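Side-chain contacts in PrgA (Enterococcus faecalis, PDB 6Z9K), which provides surface exclusion that protects Enterococcus faecalis against unwanted conjugation, and is represented here by its CAP domain: residues A[25-30]-A[185-190]; A[40-45]-A[174-179]; A[110-115]-A[129-134]; A[149-154]-A[199-204]. All coordinates share one frame; numbering follows the deposited sequence.

Interaction 1: residues A[25-30]-A[185-190]; sequences DYDTKL and HLHSLL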
loop_
_atom_site.group_PDB
_atom_site.type_symbol
_atom_site.label_atom_id
_atom_site.label_comp_id
_atom_site.label_asym_id
_atom_site.label_seq_id
_atom_site.Cartn_x
_atom_site.Cartn_y
_atom_site.Cartn_z
ATOM N N ASP A 25 10.643 -11.539 -7.894
ATOM C CA ASP A 25 10.193 -12.412 -9.011
ATOM C C ASP A 25 10.260 -13.864 -8.556
ATOM O O ASP A 25 10.527 -14.757 -9.394
ATOM C CB ASP A 25 11.020 -12.127 -10.268
ATOM C CG ASP A 25 12.509 -12.253 -10.101
ATOM O OD1 ASP A 25 12.933 -12.448 -8.950
ATOM O OD2 ASP A 25 13.242 -12.216 -11.145
ATOM N N TYR A 26 9.981 -14.131 -7.286
ATOM C CA TYR A 26 10.117 -15.504 -6.741
ATOM C C TYR A 26 9.207 -16.470 -7.531
ATOM O O TYR A 26 9.482 -17.688 -7.564
ATOM C CB TYR A 26 9.854 -15.532 -5.237
ATOM C CG TYR A 26 8.411 -15.437 -4.783
ATOM C CD1 TYR A 26 7.565 -16.542 -4.824
ATOM C CD2 TYR A 26 7.943 -14.272 -4.210
ATOM C CE1 TYR A 26 6.255 -16.462 -4.380
ATOM C CE2 TYR A 26 6.622 -14.176 -3.778
ATOM C CZ TYR A 26 5.790 -15.281 -3.845
ATOM O OH TYR A 26 4.501 -15.209 -3.367
ATOM N N ASP A 27 8.104 -15.951 -8.084
ATOM C CA ASP A 27 7.119 -16.809 -8.800
ATOM C C ASP A 27 7.747 -17.473 -10.036
ATOM O O ASP A 27 7.207 -18.535 -10.491
ATOM C CB ASP A 27 5.865 -15.985 -9.151
ATOM C CG ASP A 27 6.222 -14.757 -9.946
ATOM O OD1 ASP A 27 6.887 -13.863 -9.390
ATOM O OD2 ASP A 27 5.762 -14.671 -11.113
ATOM N N THR A 28 8.792 -16.898 -10.610
ATOM C CA THR A 28 9.507 -17.490 -11.758
ATOM C C THR A 28 10.890 -17.995 -11.365
ATOM O O THR A 28 11.390 -18.883 -12.065
ATOM C CB THR A 28 9.577 -16.518 -12.928
ATOM O OG1 THR A 28 10.099 -15.270 -12.496
ATOM C CG2 THR A 28 8.230 -16.297 -13.577
ATOM N N LYS A 29 11.485 -17.485 -10.288
ATOM C CA LYS A 29 12.827 -17.956 -9.906
ATOM C C LYS A 29 12.746 -19.300 -9.193
ATOM O O LYS A 29 13.739 -20.034 -9.276
ATOM C CB LYS A 29 13.556 -16.921 -9.051
ATOM C CG LYS A 29 13.850 -15.635 -9.826
ATOM C CD LYS A 29 15.185 -14.978 -9.482
ATOM C CE LYS A 29 15.181 -14.396 -8.088
ATOM N NZ LYS A 29 16.045 -13.202 -7.962
ATOM N N LEU A 30 11.702 -19.571 -8.433
ATOM C CA LEU A 30 11.611 -20.730 -7.534
ATOM C C LEU A 30 10.751 -21.825 -8.182
ATOM O O LEU A 30 9.911 -21.533 -9.063
ATOM C CB LEU A 30 11.040 -20.324 -6.180
ATOM C CG LEU A 30 11.821 -19.252 -5.398
ATOM C CD1 LEU A 30 11.133 -18.994 -4.081
ATOM C CD2 LEU A 30 13.287 -19.657 -5.201
ATOM N N HIS A 185 0.372 -8.016 -8.411
ATOM C CA HIS A 185 0.569 -7.055 -7.287
ATOM C C HIS A 185 1.957 -7.186 -6.664
ATOM O O HIS A 185 2.604 -6.173 -6.364
ATOM C CB HIS A 185 -0.430 -7.296 -6.169
ATOM C CG HIS A 185 -1.816 -7.264 -6.681
ATOM N ND1 HIS A 185 -2.518 -8.420 -6.956
ATOM C CD2 HIS A 185 -2.571 -6.237 -7.105
ATOM C CE1 HIS A 185 -3.696 -8.094 -7.493
ATOM N NE2 HIS A 185 -3.767 -6.751 -7.589
ATOM N N LEU A 186 2.406 -8.412 -6.492
ATOM C CA LEU A 186 3.828 -8.633 -6.102
ATOM C C LEU A 186 4.744 -7.821 -7.030
ATOM O O LEU A 186 5.634 -7.049 -6.533
ATOM C CB LEU A 186 4.165 -10.117 -6.136
ATOM C CG LEU A 186 5.657 -10.420 -6.030
ATOM C CD1 LEU A 186 6.139 -10.181 -4.625
ATOM C CD2 LEU A 186 5.940 -11.853 -6.455
ATOM N N HIS A 187 4.611 -8.008 -8.353
ATOM C CA HIS A 187 5.501 -7.362 -9.332
ATOM C C HIS A 187 5.348 -5.849 -9.279
ATOM O O HIS A 187 6.346 -5.114 -9.359
ATOM C CB HIS A 187 5.214 -7.912 -10.736
ATOM C CG HIS A 187 5.456 -9.377 -10.814
ATOM N ND1 HIS A 187 4.932 -10.148 -11.831
ATOM C CD2 HIS A 187 6.090 -10.217 -9.963
ATOM C CE1 HIS A 187 5.259 -11.401 -11.627
ATOM N NE2 HIS A 187 5.992 -11.483 -10.493
ATOM N N SER A 188 4.115 -5.374 -9.111
ATOM C CA SER A 188 3.890 -3.936 -9.091
ATOM C C SER A 188 4.474 -3.261 -7.848
ATOM O O SER A 188 5.124 -2.223 -7.961
ATOM C CB SER A 188 2.416 -3.676 -9.230
ATOM O OG SER A 188 2.214 -2.286 -9.236
ATOM N N LEU A 189 4.166 -3.794 -6.674
ATOM C CA LEU A 189 4.636 -3.205 -5.405
ATOM C C LEU A 189 6.171 -3.211 -5.366
ATOM O O LEU A 189 6.768 -2.329 -4.728
ATOM C CB LEU A 189 4.048 -4.002 -4.241
ATOM C CG LEU A 189 2.560 -3.885 -3.982
ATOM C CD1 LEU A 189 2.203 -4.830 -2.853
ATOM C CD2 LEU A 189 2.178 -2.463 -3.603
ATOM N N LEU A 190 6.807 -4.194 -6.023
ATOM C CA LEU A 190 8.268 -4.290 -5.964
ATOM C C LEU A 190 8.880 -3.882 -7.291
ATOM O O LEU A 190 10.027 -4.236 -7.541
ATOM C CB LEU A 190 8.643 -5.717 -5.556
ATOM C CG LEU A 190 8.115 -6.169 -4.212
ATOM C CD1 LEU A 190 8.660 -7.564 -3.891
ATOM C CD2 LEU A 190 8.517 -5.193 -3.071
#

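Interaction 2: residues A[40-45]-A[174-179]; sequences KTALEM and MLFDDG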
loop_
_atom_site.group_PDB
_atom_site.type_symbol
_atom_site.label_atom_id
_atom_site.label_comp_id
_atom_site.label_asym_id
_atom_site.label_seq_id
_atom_site.Cartn_x
_atom_site.Cartn_y
_atom_site.Cartn_z
ATOM N N LYS A 40 3.586 -20.418 2.363
ATOM C CA LYS A 40 3.029 -20.957 3.622
ATOM C C LYS A 40 3.804 -20.371 4.813
ATOM O O LYS A 40 3.164 -19.895 5.806
ATOM C CB LYS A 40 3.070 -22.473 3.615
ATOM C CG LYS A 40 2.526 -23.118 4.874
ATOM C CD LYS A 40 2.728 -24.607 4.843
ATOM C CE LYS A 40 2.298 -25.288 6.129
ATOM N NZ LYS A 40 0.889 -25.724 5.964
ATOM N N THR A 41 5.122 -20.304 4.692
ATOM C CA THR A 41 6.027 -19.781 5.748
ATOM C C THR A 41 5.668 -18.298 5.958
ATOM O O THR A 41 5.495 -17.817 7.094
ATOM C CB THR A 41 7.501 -19.895 5.332
ATOM O OG1 THR A 41 7.781 -21.291 5.237
ATOM C CG2 THR A 41 8.454 -19.243 6.307
ATOM N N ALA A 42 5.677 -17.535 4.886
ATOM C CA ALA A 42 5.528 -16.082 4.992
ATOM C C ALA A 42 4.141 -15.738 5.555
ATOM O O ALA A 42 4.037 -14.776 6.323
ATOM C CB ALA A 42 5.696 -15.451 3.655
ATOM N N LEU A 43 3.082 -16.420 5.130
ATOM C CA LEU A 43 1.723 -16.081 5.667
ATOM C C LEU A 43 1.645 -16.415 7.164
ATOM O O LEU A 43 1.126 -15.594 7.945
ATOM C CB LEU A 43 0.660 -16.832 4.876
ATOM C CG LEU A 43 0.466 -16.342 3.442
ATOM C CD1 LEU A 43 -0.383 -17.306 2.645
ATOM C CD2 LEU A 43 -0.146 -14.949 3.393
ATOM N N GLU A 44 2.212 -17.554 7.572
ATOM C CA GLU A 44 2.288 -17.935 8.999
ATOM C C GLU A 44 3.046 -16.873 9.808
ATOM O O GLU A 44 2.574 -16.496 10.871
ATOM C CB GLU A 44 2.937 -19.318 9.115
ATOM C CG GLU A 44 3.247 -19.741 10.546
ATOM C CD GLU A 44 2.045 -19.894 11.465
ATOM O OE1 GLU A 44 0.913 -19.966 10.934
ATOM O OE2 GLU A 44 2.247 -19.986 12.727
ATOM N N MET A 45 4.201 -16.432 9.330
ATOM C CA MET A 45 5.135 -15.561 10.075
ATOM C C MET A 45 4.592 -14.123 10.103
ATOM O O MET A 45 5.123 -13.313 10.866
ATOM C CB MET A 45 6.531 -15.605 9.439
ATOM C CG MET A 45 7.214 -16.952 9.641
ATOM S SD MET A 45 7.520 -17.269 11.415
ATOM C CE MET A 45 6.443 -18.662 11.721
ATOM N N MET A 174 -0.509 -9.388 -0.877
ATOM C CA MET A 174 0.003 -9.062 -2.204
ATOM C C MET A 174 1.442 -9.564 -2.354
ATOM O O MET A 174 1.782 -10.006 -3.433
ATOM C CB MET A 174 -0.080 -7.574 -2.474
ATOM C CG MET A 174 -1.519 -7.144 -2.698
ATOM S SD MET A 174 -1.627 -5.345 -2.959
ATOM C CE MET A 174 -3.335 -5.232 -3.478
ATOM N N LEU A 175 2.248 -9.499 -1.294
ATOM C CA LEU A 175 3.658 -9.968 -1.396
ATOM C C LEU A 175 3.732 -11.499 -1.365
ATOM O O LEU A 175 4.676 -12.018 -1.980
ATOM C CB LEU A 175 4.457 -9.382 -0.240
ATOM C CG LEU A 175 4.586 -7.878 -0.264
ATOM C CD1 LEU A 175 5.196 -7.383 1.041
ATOM C CD2 LEU A 175 5.439 -7.413 -1.408
ATOM N N PHE A 176 2.865 -12.206 -0.649
ATOM C CA PHE A 176 3.073 -13.650 -0.378
ATOM C C PHE A 176 1.915 -14.549 -0.796
ATOM O O PHE A 176 2.049 -15.760 -0.605
ATOM C CB PHE A 176 3.390 -13.882 1.100
ATOM C CG PHE A 176 4.454 -12.996 1.645
ATOM C CD1 PHE A 176 5.728 -12.959 1.073
ATOM C CD2 PHE A 176 4.228 -12.277 2.799
ATOM C CE1 PHE A 176 6.707 -12.134 1.600
ATOM C CE2 PHE A 176 5.206 -11.455 3.309
ATOM C CZ PHE A 176 6.453 -11.393 2.735
ATOM N N ASP A 177 0.793 -14.004 -1.294
ATOM C CA ASP A 177 -0.365 -14.866 -1.607
ATOM C C ASP A 177 -1.034 -14.359 -2.866
ATOM O O ASP A 177 -2.265 -14.412 -2.928
ATOM C CB ASP A 177 -1.316 -14.959 -0.421
ATOM C CG ASP A 177 -2.305 -16.078 -0.582
ATOM O OD1 ASP A 177 -1.973 -17.044 -1.311
ATOM O OD2 ASP A 177 -3.375 -15.962 0.023
ATOM N N ASP A 178 -0.246 -13.917 -3.848
ATOM C CA ASP A 178 -0.792 -13.235 -5.053
ATOM C C ASP A 178 -0.885 -14.185 -6.243
ATOM O O ASP A 178 -1.032 -13.702 -7.322
ATOM C CB ASP A 178 0.096 -12.063 -5.435
ATOM C CG ASP A 178 -0.549 -10.966 -6.205
ATOM O OD1 ASP A 178 -1.764 -10.743 -5.939
ATOM O OD2 ASP A 178 0.151 -10.335 -7.034
ATOM N N GLY A 179 -0.782 -15.488 -6.060
ATOM C CA GLY A 179 -0.638 -16.430 -7.196
ATOM C C GLY A 179 -1.947 -16.608 -7.945
ATOM O O GLY A 179 -1.889 -16.930 -9.139
#

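Interaction 3: residues A[110-115]-A[129-134]; sequences AKYSDT and AKENGF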
loop_
_atom_site.group_PDB
_atom_site.type_symbol
_atom_site.label_atom_id
_atom_site.label_comp_id
_atom_site.label_asym_id
_atom_site.label_seq_id
_atom_site.Cartn_x
_atom_site.Cartn_y
_atom_site.Cartn_z
ATOM N N ALA A 110 -9.451 7.917 -5.959
ATOM C CA ALA A 110 -10.463 7.390 -5.019
ATOM C C ALA A 110 -11.798 8.097 -5.287
ATOM O O ALA A 110 -12.846 7.389 -5.448
ATOM C CB ALA A 110 -9.931 7.549 -3.596
ATOM N N LYS A 111 -11.779 9.415 -5.390
ATOM C CA LYS A 111 -12.986 10.245 -5.622
ATOM C C LYS A 111 -13.681 9.839 -6.935
ATOM O O LYS A 111 -14.922 9.732 -6.982
ATOM C CB LYS A 111 -12.554 11.709 -5.731
ATOM C CG LYS A 111 -13.695 12.680 -5.851
ATOM C CD LYS A 111 -13.253 14.099 -5.621
ATOM C CE LYS A 111 -12.366 14.677 -6.694
ATOM N NZ LYS A 111 -12.594 16.138 -6.758
ATOM N N TYR A 112 -12.912 9.559 -7.976
ATOM C CA TYR A 112 -13.456 9.278 -9.313
ATOM C C TYR A 112 -13.837 7.807 -9.462
ATOM O O TYR A 112 -14.501 7.493 -10.459
ATOM C CB TYR A 112 -12.456 9.705 -10.382
ATOM C CG TYR A 112 -12.223 11.201 -10.469
ATOM C CD1 TYR A 112 -13.119 12.127 -9.934
ATOM C CD2 TYR A 112 -11.140 11.694 -11.170
ATOM C CE1 TYR A 112 -12.914 13.489 -10.068
ATOM C CE2 TYR A 112 -10.915 13.041 -11.316
ATOM C CZ TYR A 112 -11.834 13.949 -10.790
ATOM O OH TYR A 112 -11.606 15.289 -10.956
ATOM N N SER A 113 -13.375 6.931 -8.564
ATOM C CA SER A 113 -13.632 5.473 -8.702
ATOM C C SER A 113 -15.073 5.123 -8.290
ATOM O O SER A 113 -15.518 5.544 -7.219
ATOM C CB SER A 113 -12.637 4.652 -7.920
ATOM O OG SER A 113 -11.357 4.725 -8.540
ATOM N N ASP A 114 -15.723 4.360 -9.142
ATOM C CA ASP A 114 -17.124 3.885 -8.958
ATOM C C ASP A 114 -17.188 3.053 -7.665
ATOM O O ASP A 114 -16.580 1.965 -7.617
ATOM C CB ASP A 114 -17.573 3.180 -10.236
ATOM C CG ASP A 114 -18.928 2.520 -10.158
ATOM O OD1 ASP A 114 -19.635 2.729 -9.089
ATOM O OD2 ASP A 114 -19.324 1.860 -11.170
ATOM N N THR A 115 -17.946 3.513 -6.666
ATOM C CA THR A 115 -17.993 2.834 -5.350
ATOM C C THR A 115 -18.721 1.508 -5.483
ATOM O O THR A 115 -18.532 0.652 -4.549
ATOM C CB THR A 115 -18.636 3.700 -4.273
ATOM O OG1 THR A 115 -19.904 4.121 -4.778
ATOM C CG2 THR A 115 -17.778 4.885 -3.912
ATOM N N ALA A 129 -5.212 10.755 -13.621
ATOM C CA ALA A 129 -3.841 10.891 -14.139
ATOM C C ALA A 129 -3.764 12.168 -14.966
ATOM O O ALA A 129 -2.899 13.031 -14.705
ATOM C CB ALA A 129 -3.488 9.670 -14.934
ATOM N N LYS A 130 -4.682 12.353 -15.895
ATOM C CA LYS A 130 -4.589 13.522 -16.788
ATOM C C LYS A 130 -4.641 14.816 -15.954
ATOM O O LYS A 130 -3.830 15.746 -16.166
ATOM C CB LYS A 130 -5.715 13.486 -17.797
ATOM C CG LYS A 130 -5.703 14.726 -18.683
ATOM C CD LYS A 130 -6.909 14.869 -19.534
ATOM C CE LYS A 130 -6.912 16.225 -20.244
ATOM N NZ LYS A 130 -6.357 16.125 -21.609
ATOM N N GLU A 131 -5.543 14.877 -14.966
ATOM C CA GLU A 131 -5.726 16.119 -14.195
ATOM C C GLU A 131 -4.535 16.397 -13.291
ATOM O O GLU A 131 -4.357 17.576 -12.898
ATOM C CB GLU A 131 -6.978 16.002 -13.370
ATOM C CG GLU A 131 -8.211 16.028 -14.241
ATOM C CD GLU A 131 -9.507 15.749 -13.490
ATOM O OE1 GLU A 131 -9.531 15.879 -12.248
ATOM O OE2 GLU A 131 -10.505 15.483 -14.190
ATOM N N ASN A 132 -3.759 15.374 -12.950
ATOM C CA ASN A 132 -2.575 15.514 -12.079
ATOM C C ASN A 132 -1.271 15.547 -12.879
ATOM O O ASN A 132 -0.201 15.627 -12.242
ATOM C CB ASN A 132 -2.571 14.408 -11.014
ATOM C CG ASN A 132 -3.598 14.695 -9.929
ATOM O OD1 ASN A 132 -3.308 15.435 -9.001
ATOM N ND2 ASN A 132 -4.827 14.228 -10.101
ATOM N N GLY A 133 -1.347 15.575 -14.190
ATOM C CA GLY A 133 -0.186 15.747 -15.066
ATOM C C GLY A 133 0.503 14.431 -15.361
ATOM O O GLY A 133 1.645 14.480 -15.887
ATOM N N PHE A 134 -0.146 13.300 -15.107
ATOM C CA PHE A 134 0.409 11.967 -15.408
ATOM C C PHE A 134 -0.086 11.482 -16.764
ATOM O O PHE A 134 -1.183 11.807 -17.216
ATOM C CB PHE A 134 0.019 10.986 -14.300
ATOM C CG PHE A 134 0.711 11.255 -13.000
ATOM C CD1 PHE A 134 0.215 12.196 -12.108
ATOM C CD2 PHE A 134 1.912 10.637 -12.671
ATOM C CE1 PHE A 134 0.831 12.482 -10.917
ATOM C CE2 PHE A 134 2.531 10.903 -11.458
ATOM C CZ PHE A 134 2.015 11.825 -10.586
#

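Interaction 4: residues A[149-154]-A[199-204]; sequences GYYETE and VSLSGE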
loop_
_atom_site.group_PDB
_atom_site.type_symbol
_atom_site.label_atom_id
_atom_site.label_comp_id
_atom_site.label_asym_id
_atom_site.label_seq_id
_atom_site.Cartn_x
_atom_site.Cartn_y
_atom_site.Cartn_z
ATOM N N GLY A 149 -12.546 -5.170 0.443
ATOM C CA GLY A 149 -13.208 -6.069 1.404
ATOM C C GLY A 149 -12.320 -6.377 2.603
ATOM O O GLY A 149 -12.557 -7.409 3.274
ATOM N N TYR A 150 -11.383 -5.483 2.895
ATOM C CA TYR A 150 -10.476 -5.655 4.048
ATOM C C TYR A 150 -11.056 -4.963 5.277
ATOM O O TYR A 150 -10.556 -5.233 6.380
ATOM C CB TYR A 150 -9.100 -5.078 3.739
ATOM C CG TYR A 150 -8.253 -5.989 2.921
ATOM C CD1 TYR A 150 -8.296 -5.984 1.536
ATOM C CD2 TYR A 150 -7.363 -6.882 3.518
ATOM C CE1 TYR A 150 -7.540 -6.865 0.794
ATOM C CE2 TYR A 150 -6.579 -7.733 2.786
ATOM C CZ TYR A 150 -6.649 -7.733 1.415
ATOM O OH TYR A 150 -5.850 -8.661 0.823
ATOM N N TYR A 151 -12.053 -4.096 5.117
ATOM C CA TYR A 151 -12.653 -3.314 6.239
ATOM C C TYR A 151 -14.099 -2.909 5.888
ATOM O O TYR A 151 -14.553 -3.231 4.812
ATOM C CB TYR A 151 -11.764 -2.119 6.626
ATOM C CG TYR A 151 -11.758 -0.988 5.628
ATOM C CD1 TYR A 151 -10.992 -1.039 4.477
ATOM C CD2 TYR A 151 -12.446 0.176 5.862
ATOM C CE1 TYR A 151 -10.991 -0.016 3.530
ATOM C CE2 TYR A 151 -12.439 1.217 4.951
ATOM C CZ TYR A 151 -11.705 1.139 3.778
ATOM O OH TYR A 151 -11.711 2.161 2.850
ATOM N N GLU A 152 -14.829 -2.342 6.851
ATOM C CA GLU A 152 -16.242 -1.882 6.703
ATOM C C GLU A 152 -16.366 -0.450 7.222
ATOM O O GLU A 152 -15.669 -0.149 8.166
ATOM C CB GLU A 152 -17.210 -2.769 7.496
ATOM C CG GLU A 152 -17.309 -4.200 6.985
ATOM C CD GLU A 152 -16.180 -5.117 7.431
ATOM O OE1 GLU A 152 -15.523 -5.734 6.559
ATOM O OE2 GLU A 152 -15.971 -5.224 8.635
ATOM N N THR A 153 -17.268 0.353 6.642
ATOM C CA THR A 153 -17.556 1.759 7.026
ATOM C C THR A 153 -18.882 1.799 7.801
ATOM O O THR A 153 -19.865 1.312 7.235
ATOM C CB THR A 153 -17.647 2.662 5.788
ATOM O OG1 THR A 153 -18.472 2.084 4.768
ATOM C CG2 THR A 153 -16.277 2.923 5.189
ATOM N N GLU A 154 -18.871 2.236 9.069
ATOM C CA GLU A 154 -20.111 2.517 9.860
ATOM C C GLU A 154 -20.292 4.027 9.823
ATOM O O GLU A 154 -19.486 4.724 10.458
ATOM C CB GLU A 154 -19.999 2.045 11.303
ATOM C CG GLU A 154 -21.123 2.588 12.190
ATOM C CD GLU A 154 -21.540 1.710 13.358
ATOM O OE1 GLU A 154 -20.981 0.594 13.497
ATOM O OE2 GLU A 154 -22.435 2.136 14.131
ATOM N N VAL A 199 -1.695 6.674 -0.666
ATOM C CA VAL A 199 -2.779 5.720 -0.293
ATOM C C VAL A 199 -4.081 6.477 -0.136
ATOM O O VAL A 199 -4.125 7.456 0.593
ATOM C CB VAL A 199 -2.440 4.948 1.003
ATOM C CG1 VAL A 199 -3.545 3.959 1.344
ATOM C CG2 VAL A 199 -1.085 4.259 0.882
ATOM N N SER A 200 -5.119 5.990 -0.773
ATOM C CA SER A 200 -6.449 6.569 -0.556
ATOM C C SER A 200 -7.451 5.455 -0.268
ATOM O O SER A 200 -7.140 4.262 -0.359
ATOM C CB SER A 200 -6.849 7.367 -1.756
ATOM O OG SER A 200 -6.749 6.562 -2.929
ATOM N N LEU A 201 -8.655 5.894 0.038
ATOM C CA LEU A 201 -9.756 5.023 0.504
ATOM C C LEU A 201 -11.030 5.480 -0.215
ATOM O O LEU A 201 -11.175 6.682 -0.452
ATOM C CB LEU A 201 -9.973 5.219 2.009
ATOM C CG LEU A 201 -8.771 5.003 2.921
ATOM C CD1 LEU A 201 -9.132 5.398 4.361
ATOM C CD2 LEU A 201 -8.282 3.584 2.837
ATOM N N SER A 202 -11.925 4.562 -0.533
ATOM C CA SER A 202 -13.216 4.964 -1.127
ATOM C C SER A 202 -14.302 3.997 -0.658
ATOM O O SER A 202 -13.993 2.846 -0.272
ATOM C CB SER A 202 -13.142 5.066 -2.631
ATOM O OG SER A 202 -12.971 3.826 -3.282
ATOM N N GLY A 203 -15.534 4.475 -0.793
ATOM C CA GLY A 203 -16.661 3.634 -0.409
ATOM C C GLY A 203 -17.833 4.499 -0.002
ATOM O O GLY A 203 -17.603 5.558 0.569
ATOM N N GLU A 204 -19.015 3.948 -0.176
ATOM C CA GLU A 204 -20.270 4.525 0.348
ATOM C C GLU A 204 -20.246 4.429 1.866
ATOM O O GLU A 204 -19.528 3.602 2.392
ATOM C CB GLU A 204 -21.475 3.759 -0.192
ATOM C CG GLU A 204 -21.669 3.920 -1.677
ATOM C CD GLU A 204 -21.817 5.369 -2.118
ATOM O OE1 GLU A 204 -22.501 6.158 -1.385
ATOM O OE2 GLU A 204 -21.268 5.711 -3.197
#

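Interaction 1: residues A[25-30]-A[185-190]
A nearly straight histidine-carboxylate hydrogen bond between H187 and D27 joins two short helices that are far apart in the chain. H187 NE2 donates to D27 OD1 at 2.8 Å, with an N-H...O angle of 173°. The acceptor lies at the ring edge, almost exactly in the imidazole plane. The carboxylate is aligned less well. OD1 is met on its syn side, 28° out of the carboxylate plane, and the ring and the carboxylate are not coplanar. D27 OD2 lies 3.3 Å from H187 CE1.

The bond ties helix 26-29 to helix 184-189 of the CAP domain. The second helix also carries H185, a ligand of the bound magnesium. H185 takes no part in this contact; its ND1 is hydrogen-bonded to D178.

L186 adds an apolar part next to the polar pair. Its CG stands anti to the backbone N, chi1 168°, and the CD2 branch reaches helix 26-29. CD2 meets Y26 CE2 at 3.6 Å, approaching the tyrosine ring obliquely. The same methyl lies 3.7 Å from D27 OD1 and so flanks the hydrogen bond. Y26 OH hydrogen-bonds to E39 of helix 32-45.

Interaction 2: residues A[40-45]-A[174-179]
F176 CG stands anti to its carbonyl carbon, chi1 -49°, which places the ring beside A42; one face is turned to its CB. D177 takes a different first torsion, CG anti to the backbone N, chi1 -166°, and meets L43. The main contact is a CH-pi interaction. It fixes the C-terminal end of helix 160-176 against helix 32-45 of the CAP domain.

A42 CB sits over the ring, 19° off its normal and 3.6 Å from the F176 ring centroid. It is shifted toward the rim, and its nearest ring atom is F176 CG at 3.4 Å. The small side chain of A42 is consistent with the close backbones: A42 CA and F176 CA are 6.4 Å apart. The opposite face of the ring is covered by L175 CB. F22 meets the same ring edge-to-face, and P19 touches both A42 and F176.

L43 packs beside this pair. Its side chain crosses that of D177 at about a right angle, with L43 CD1 4.0 Å from D177 CG. The carboxylate of D177 is held by a salt bridge from R180. The carbonyl atom F176 O is buried by the contact and has no partner in the model; L43 CD1 lies 4.3 Å from F176 O.

Interaction 3: residues A[110-115]-A[129-134]
Y112 and E131 join the C-terminal ends of two consecutive helices of the CAP domain, 100-112 and 122-132. The second helix closes with a Schellman motif at G133, which has positive phi and two bonds back into the last turn. One of these runs from F134 N to A129 O at 2.8 Å.

Between segments 110-115 and 129-134 there is one hydrogen bond. Y112 OH donates to E131 OE1 at 2.5 Å, which is short. OE1 receives it through its syn lone pair, the one facing the other carboxylate oxygen. It lies at the edge of the tyrosine ring, near the ring plane, and also comes within 3.3 Å of Y112 CE2. The carboxylate stands almost upright to the ring, with the planes 80° apart. E131 reaches this far because its chain is extended beyond CG, chi2 173°. E131 OE2 is 3.4 Å from Y112 OH, but the angle is too poor for a second bond. It forms a salt bridge with K127 instead. K111 NZ lies 6.3 Å from E131 OE1, and its charge may add a weak attraction.

The contact is small and lies at the surface. Y112 also touches A124 of helix 122-132. N132 hydrogen-bonds to K104 and D108 of helix 100-112, and F134 stacks on F105 of that helix. A110 and S113 pack against H213 of strand 211-217.

Interaction 4: residues A[149-154]-A[199-204]
T153 OG1 has three polar neighbours, and its one firm bond goes to the backbone of E204. It donates to E204 O at 3.0 Å. The hydroxyl approaches in the carbonyl plane, with a C=O...donor angle of 153°. The two other contacts of OG1, with K205 O and S207 N, are weak. OG1 is put there by a chi1 of 47°, which sets it between the backbone N and the carbonyl carbon. G203, just before the acceptor residue, has backbone angles, with phi at 153°, that by themselves call for glycine. T153 CA and G203 CA are the nearest CA pair, 7.7 Å apart.

The contact pins an irregular segment, 149-154, to the end of strand 196-202. That strand is one outer strand of the three-stranded antiparallel sheet of the CAP domain. Segment 149-154 follows strand 144-148, the outer strand on the other side, and 211-217 runs between them.

Y151 reaches across to L201 with the end of its ring. Y151 OH lies 3.6 Å from L201 CB and 3.7 Å from L201 CD2. The leucine branch comes to the ring obliquely, and Y151 CZ is 4.3 Å from L201 CD2. Y151 is buried, and its hydroxyl is satisfied by a hydrogen bond to K211 O. I65 touches Y151, T153 and L201, and L163 of helix 160-176 and L76 of helix 70-90 also pack on L201. The CB of S202 points away from segment 149-154, and its OG is hydrogen-bonded to H213.

In the fold
From the N terminus, residues 25-30 open the loop that interaction 1 closes at 185-190. Interaction 2 nests inside it, from 40-45 to 174-179. Together they bind the two N-terminal helices to the end of helix 160-176 and to helix 184-189. They touch at D178, which hydrogen-bonds to H185 and to L186 N, and at L175, whose carbonyl packs on Y26 and L186. Interaction 3 is a short local closure, nested in both, between helices 100-112 and 122-132. Interaction 4 opens after it and crosses interactions 1 and 2, running from 149-154 to the sheet at 199-204. Interactions 3 and 4 meet at a probable hydrogen bond, T115 OG1 to E204 OE2, of 2.6 Å, and where A110 packs on the strand.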